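Local coordinates for cupin type-2 domain-containing protein (Klebsiella pneumoniae subsp. pneumoniae MGH 78578, PDB 3H8U) that is of unknown function but folds as a double-stranded beta-helix of the cupin type and probably binds a metal ion, at residues A53-P58 / A118-A123; D62-I67 / Q95-M100. One frame throughout, in Å; residues are numbered along the deposited sequence. Where two conformers were deposited one is given.

Contact 1: A53-P58 / A118-A123; sequences ASHVHP and AGFALA. With SO4 (sulfate ion), chain C.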
# COMPACT_ATOMS: atom_id res chain seq x y z
N ALA A 53 7.90 -2.36 16.90
CA ALA A 53 9.32 -2.32 17.23
C ALA A 53 10.17 -1.86 16.06
O ALA A 53 9.90 -2.22 14.92
CB ALA A 53 9.82 -3.66 17.70
N SER A 54 11.17 -1.06 16.39
CA SER A 54 12.10 -0.55 15.42
C SER A 54 12.99 -1.67 14.89
O SER A 54 13.48 -2.53 15.65
CB SER A 54 12.95 0.59 16.02
OG SER A 54 12.11 1.72 16.23
N HIS A 55 13.15 -1.64 13.58
CA HIS A 55 13.84 -2.68 12.86
C HIS A 55 14.36 -2.14 11.52
O HIS A 55 13.97 -1.07 11.06
CB HIS A 55 12.94 -3.92 12.66
CG HIS A 55 11.68 -3.68 11.88
ND1 HIS A 55 10.60 -2.96 12.38
CD2 HIS A 55 11.29 -4.13 10.66
CE1 HIS A 55 9.62 -2.96 11.49
NE2 HIS A 55 10.00 -3.69 10.45
N VAL A 56 15.26 -2.93 10.94
CA VAL A 56 15.82 -2.63 9.64
C VAL A 56 15.75 -3.88 8.73
O VAL A 56 15.97 -5.00 9.19
CB VAL A 56 17.29 -2.11 9.81
CG1 VAL A 56 18.13 -3.07 10.65
CG2 VAL A 56 17.95 -1.84 8.46
N HIS A 57 15.43 -3.68 7.46
CA HIS A 57 15.54 -4.73 6.46
C HIS A 57 16.81 -4.35 5.70
O HIS A 57 16.81 -3.35 4.99
CB HIS A 57 14.38 -4.75 5.46
CG HIS A 57 13.04 -5.02 6.06
ND1 HIS A 57 12.18 -4.01 6.42
CD2 HIS A 57 12.39 -6.18 6.32
CE1 HIS A 57 11.08 -4.53 6.92
NE2 HIS A 57 11.18 -5.85 6.87
N PRO A 58 17.89 -5.15 5.84
CA PRO A 58 19.14 -4.87 5.13
C PRO A 58 19.02 -4.83 3.60
O PRO A 58 19.79 -4.13 2.92
CB PRO A 58 20.01 -6.04 5.54
CG PRO A 58 19.53 -6.38 6.87
CD PRO A 58 18.06 -6.29 6.75
N ALA A 118 12.70 -10.51 2.14
CA ALA A 118 13.62 -9.62 2.85
C ALA A 118 13.55 -9.90 4.35
O ALA A 118 12.48 -9.82 4.98
CB ALA A 118 13.32 -8.15 2.57
N GLY A 119 14.71 -10.22 4.91
CA GLY A 119 14.85 -10.43 6.34
C GLY A 119 14.95 -9.11 7.08
O GLY A 119 15.08 -8.05 6.46
N PHE A 120 14.89 -9.17 8.39
CA PHE A 120 15.01 -7.96 9.19
C PHE A 120 15.79 -8.23 10.45
O PHE A 120 16.00 -9.39 10.85
CB PHE A 120 13.62 -7.40 9.54
CG PHE A 120 12.92 -8.18 10.62
CD1 PHE A 120 13.10 -7.84 11.95
CD2 PHE A 120 12.12 -9.26 10.30
CE1 PHE A 120 12.50 -8.56 12.97
CE2 PHE A 120 11.50 -10.01 11.31
CZ PHE A 120 11.68 -9.65 12.65
N ALA A 121 16.24 -7.14 11.06
CA ALA A 121 16.90 -7.18 12.35
C ALA A 121 16.29 -6.09 13.20
O ALA A 121 16.03 -5.02 12.70
CB ALA A 121 18.38 -6.93 12.19
N LEU A 122 16.03 -6.39 14.48
CA LEU A 122 15.63 -5.35 15.43
C LEU A 122 16.80 -4.40 15.62
O LEU A 122 17.95 -4.83 15.68
CB LEU A 122 15.28 -5.95 16.78
CG LEU A 122 14.01 -6.77 16.82
CD1 LEU A 122 13.79 -7.31 18.23
CD2 LEU A 122 12.84 -5.94 16.40
N ALA A 123 16.50 -3.10 15.66
CA ALA A 123 17.53 -2.07 15.74
C ALA A 123 16.93 -0.74 16.15
O ALA A 123 15.87 -0.41 15.67
CB ALA A 123 18.23 -1.91 14.38
S SO4 C . 18.19 -10.54 3.57
O1 SO4 C . 19.33 -9.66 3.84
O2 SO4 C . 18.57 -11.59 2.63
O3 SO4 C . 17.77 -11.17 4.83
O4 SO4 C . 17.10 -9.77 2.98

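Contact 2: D62-I67 / Q95-M100; sequences DTWTVI and QVHGAM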
# COMPACT_ATOMS: atom_id res chain seq x y z
N ASP A 62 10.33 -1.16 2.97
CA ASP A 62 9.06 -1.29 3.64
C ASP A 62 8.25 -0.00 3.44
O ASP A 62 8.62 1.07 3.93
CB ASP A 62 9.27 -1.57 5.13
CG ASP A 62 7.99 -1.97 5.84
OD1 ASP A 62 6.90 -2.05 5.20
OD2 ASP A 62 8.10 -2.21 7.09
N THR A 63 7.18 -0.13 2.69
CA THR A 63 6.30 0.98 2.37
C THR A 63 5.00 0.81 3.17
O THR A 63 4.30 -0.20 3.02
CB THR A 63 5.97 1.05 0.85
OG1 THR A 63 7.19 1.13 0.10
CG2 THR A 63 5.13 2.31 0.57
N TRP A 64 4.71 1.79 4.03
CA TRP A 64 3.49 1.79 4.80
C TRP A 64 2.47 2.77 4.27
O TRP A 64 2.79 3.91 3.97
CB TRP A 64 3.74 2.21 6.26
CG TRP A 64 4.65 1.38 7.07
CD1 TRP A 64 5.31 0.25 6.71
CD2 TRP A 64 4.96 1.61 8.45
NE1 TRP A 64 6.00 -0.24 7.77
CE2 TRP A 64 5.83 0.58 8.85
CE3 TRP A 64 4.57 2.58 9.39
CZ2 TRP A 64 6.33 0.48 10.14
CZ3 TRP A 64 5.07 2.48 10.68
CH2 TRP A 64 5.94 1.44 11.05
N THR A 65 1.22 2.32 4.17
CA THR A 65 0.13 3.23 3.83
C THR A 65 -0.85 3.28 5.01
O THR A 65 -1.43 2.28 5.40
CB THR A 65 -0.58 2.80 2.50
OG1 THR A 65 0.32 2.95 1.41
CG2 THR A 65 -1.79 3.66 2.27
N VAL A 66 -1.02 4.47 5.58
CA VAL A 66 -1.79 4.60 6.79
C VAL A 66 -3.30 4.73 6.48
O VAL A 66 -3.74 5.66 5.77
CB VAL A 66 -1.27 5.78 7.67
CG1 VAL A 66 -2.04 5.79 8.95
CG2 VAL A 66 0.24 5.64 7.96
N ILE A 67 -4.07 3.78 7.02
CA ILE A 67 -5.54 3.70 6.89
C ILE A 67 -6.26 4.54 7.93
O ILE A 67 -7.24 5.24 7.63
CB ILE A 67 -6.04 2.21 7.07
CG1 ILE A 67 -5.36 1.26 6.06
CG2 ILE A 67 -7.52 2.11 6.91
CD1 ILE A 67 -5.52 1.72 4.62
N GLN A 95 17.47 1.42 6.50
CA GLN A 95 16.83 2.49 7.25
C GLN A 95 16.02 1.93 8.43
O GLN A 95 15.09 1.15 8.24
CB GLN A 95 15.97 3.36 6.33
CG GLN A 95 16.77 4.21 5.38
CD GLN A 95 15.93 5.28 4.69
OE1 GLN A 95 14.75 5.06 4.36
NE2 GLN A 95 16.56 6.42 4.40
N VAL A 96 16.35 2.37 9.64
CA VAL A 96 15.60 1.97 10.82
C VAL A 96 14.20 2.57 10.78
O VAL A 96 14.01 3.75 10.41
CB VAL A 96 16.31 2.42 12.13
CG1 VAL A 96 15.47 2.02 13.36
CG2 VAL A 96 17.68 1.80 12.25
N HIS A 97 13.20 1.76 11.12
CA HIS A 97 11.82 2.24 11.21
C HIS A 97 11.01 1.45 12.24
O HIS A 97 11.16 0.23 12.40
CB HIS A 97 11.13 2.22 9.83
CG HIS A 97 10.99 0.86 9.22
ND1 HIS A 97 12.09 0.07 8.93
CD2 HIS A 97 9.90 0.17 8.80
CE1 HIS A 97 11.67 -1.07 8.39
NE2 HIS A 97 10.35 -1.03 8.30
N GLY A 98 10.15 2.18 12.91
CA GLY A 98 9.25 1.67 13.95
C GLY A 98 8.19 2.73 14.20
O GLY A 98 8.25 3.82 13.59
N ALA A 99 7.24 2.47 15.09
CA ALA A 99 6.24 3.50 15.39
C ALA A 99 5.61 3.35 16.77
O ALA A 99 5.67 2.27 17.34
CB ALA A 99 5.18 3.54 14.30
N MSE A 100 5.05 4.44 17.30
CA MSE A 100 4.18 4.39 18.47
C MSE A 100 2.88 5.11 18.12
O MSE A 100 2.94 6.25 17.60
CB MSE A 100 4.83 5.03 19.70
CG MSE A 100 4.08 4.59 21.00
SE MSE A 100 4.05 5.88 22.34
CE MSE A 100 3.25 7.21 21.27

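Contact 1: A53-P58 / A118-A123
Val-56 N donates to Ala-121 O at 2.8 Å, and the return bond from Ala-121 N to Val-56 O is 2.9 Å; the two close an antiparallel hydrogen-bonded pair. A third bond, from Ala-123 N to Ser-54 O at 3.1 Å, is straight at the hydrogen, but the nitrogen stands above the carbonyl plane, 43° out of it. Between these links His-55 faces Leu-122 as a non-hydrogen-bonded pair, with their side chains on one face of the sheet. Where the regular pairing ends, CA-H...O contacts carry on, Phe-120 CA reaching Val-56 O and His-57 CA reaching Gly-119 O.

The His-55 CG lies between its own backbone N and carbonyl carbon (chi1 60°), and ND1 donates to Ala-53 O at 2.7 Å, which fixes the turn of the imidazole. Phe-120 meets this residue through CD1, 4.0 Å from His-55 CB, with the ring planes 77° apart. The His-57 ring brings CD2 to within 3.3 Å of Gly-119 O, which sits at the ring edge. His-55 and His-57 form the HxH pair characteristic of cupin metal sites, so a ligand role is likely by family resemblance. At the outer end Gly-119 N holds a sulfate, probably from the crystallisation liquor, through O4.

Strand 121-122 lies at one edge of its sheet within this chain, beside strand 51-56, whose other neighbour is strand 97-101; His-57 and Ala-118 also touch Val-113 on strand 107-114.

Contact 2: D62-I67 / Q95-M100
A single carboxylate oxygen, Asp-62 OD2, accepts from two aromatic rings, one on each segment. His-97 NE2 donates at 2.8 Å, reaching the anti side of OD2 with the oxygen close to the imidazole plane. Trp-64 NE1, from the aspartate's own strand, donates at 3.0 Å and comes from above the carboxylate, 55° out of its plane. Imidazole and carboxylate are turned 78° against each other, although His-97 NE2 stays nearer the carboxylate plane than Trp-64 NE1 does. Asp-62 CG is anti to the backbone N (chi1 -169°), which sets this carbon 3.5 Å from His-97 NE2. The other oxygen, OD1, is bonded to Ser-111, so both ends of the buried carboxylate are satisfied.

The axes of strands 62-67 and 97-100 come no nearer than 10.2 Å. With no backbone pairing between them, as expected for the facing sheets of a cupin barrel, side chains bridge the gap, Trp-64 also touching the Gly-98 backbone. Asp-62 follows the HxH pair where many cupins carry an acidic metal ligand, and His-97 matches the histidine of the second cupin motif; such roles here are inferred.

His-97 ND1 makes a longer bond, 3.3 Å, to Gln-95 O. The Trp-64 indole lies beside the imidazole: CZ2 is 3.8 Å from His-97 CD2, and CZ3 is 3.8 Å from Ala-99 CB at the indole edge. Phe-109 stacks on the indole; Tyr-73 meets it edge-to-face.

Contacts 1 and 2 have centres 12 Å apart and meet chiefly around His-97. Strand 51-56 is the neighbour of strand 97-101, and His-55 O lies 2.9 Å from His-97 N, a probable hydrogen bond that ties the pairing of contact 1 to the second segment of contact 2. The imidazoles of His-55, His-57 and His-97 converge between the two sheets: His-55 NE2 is 3.4 Å from His-97 NE2, and His-57 ND1 is 3.6 Å from His-97 CE1. Together with Asp-62 this cluster marks the presumed cupin metal site, though no metal accompanies the two contacts. The sulfate bound at Gly-119 lies apart from it.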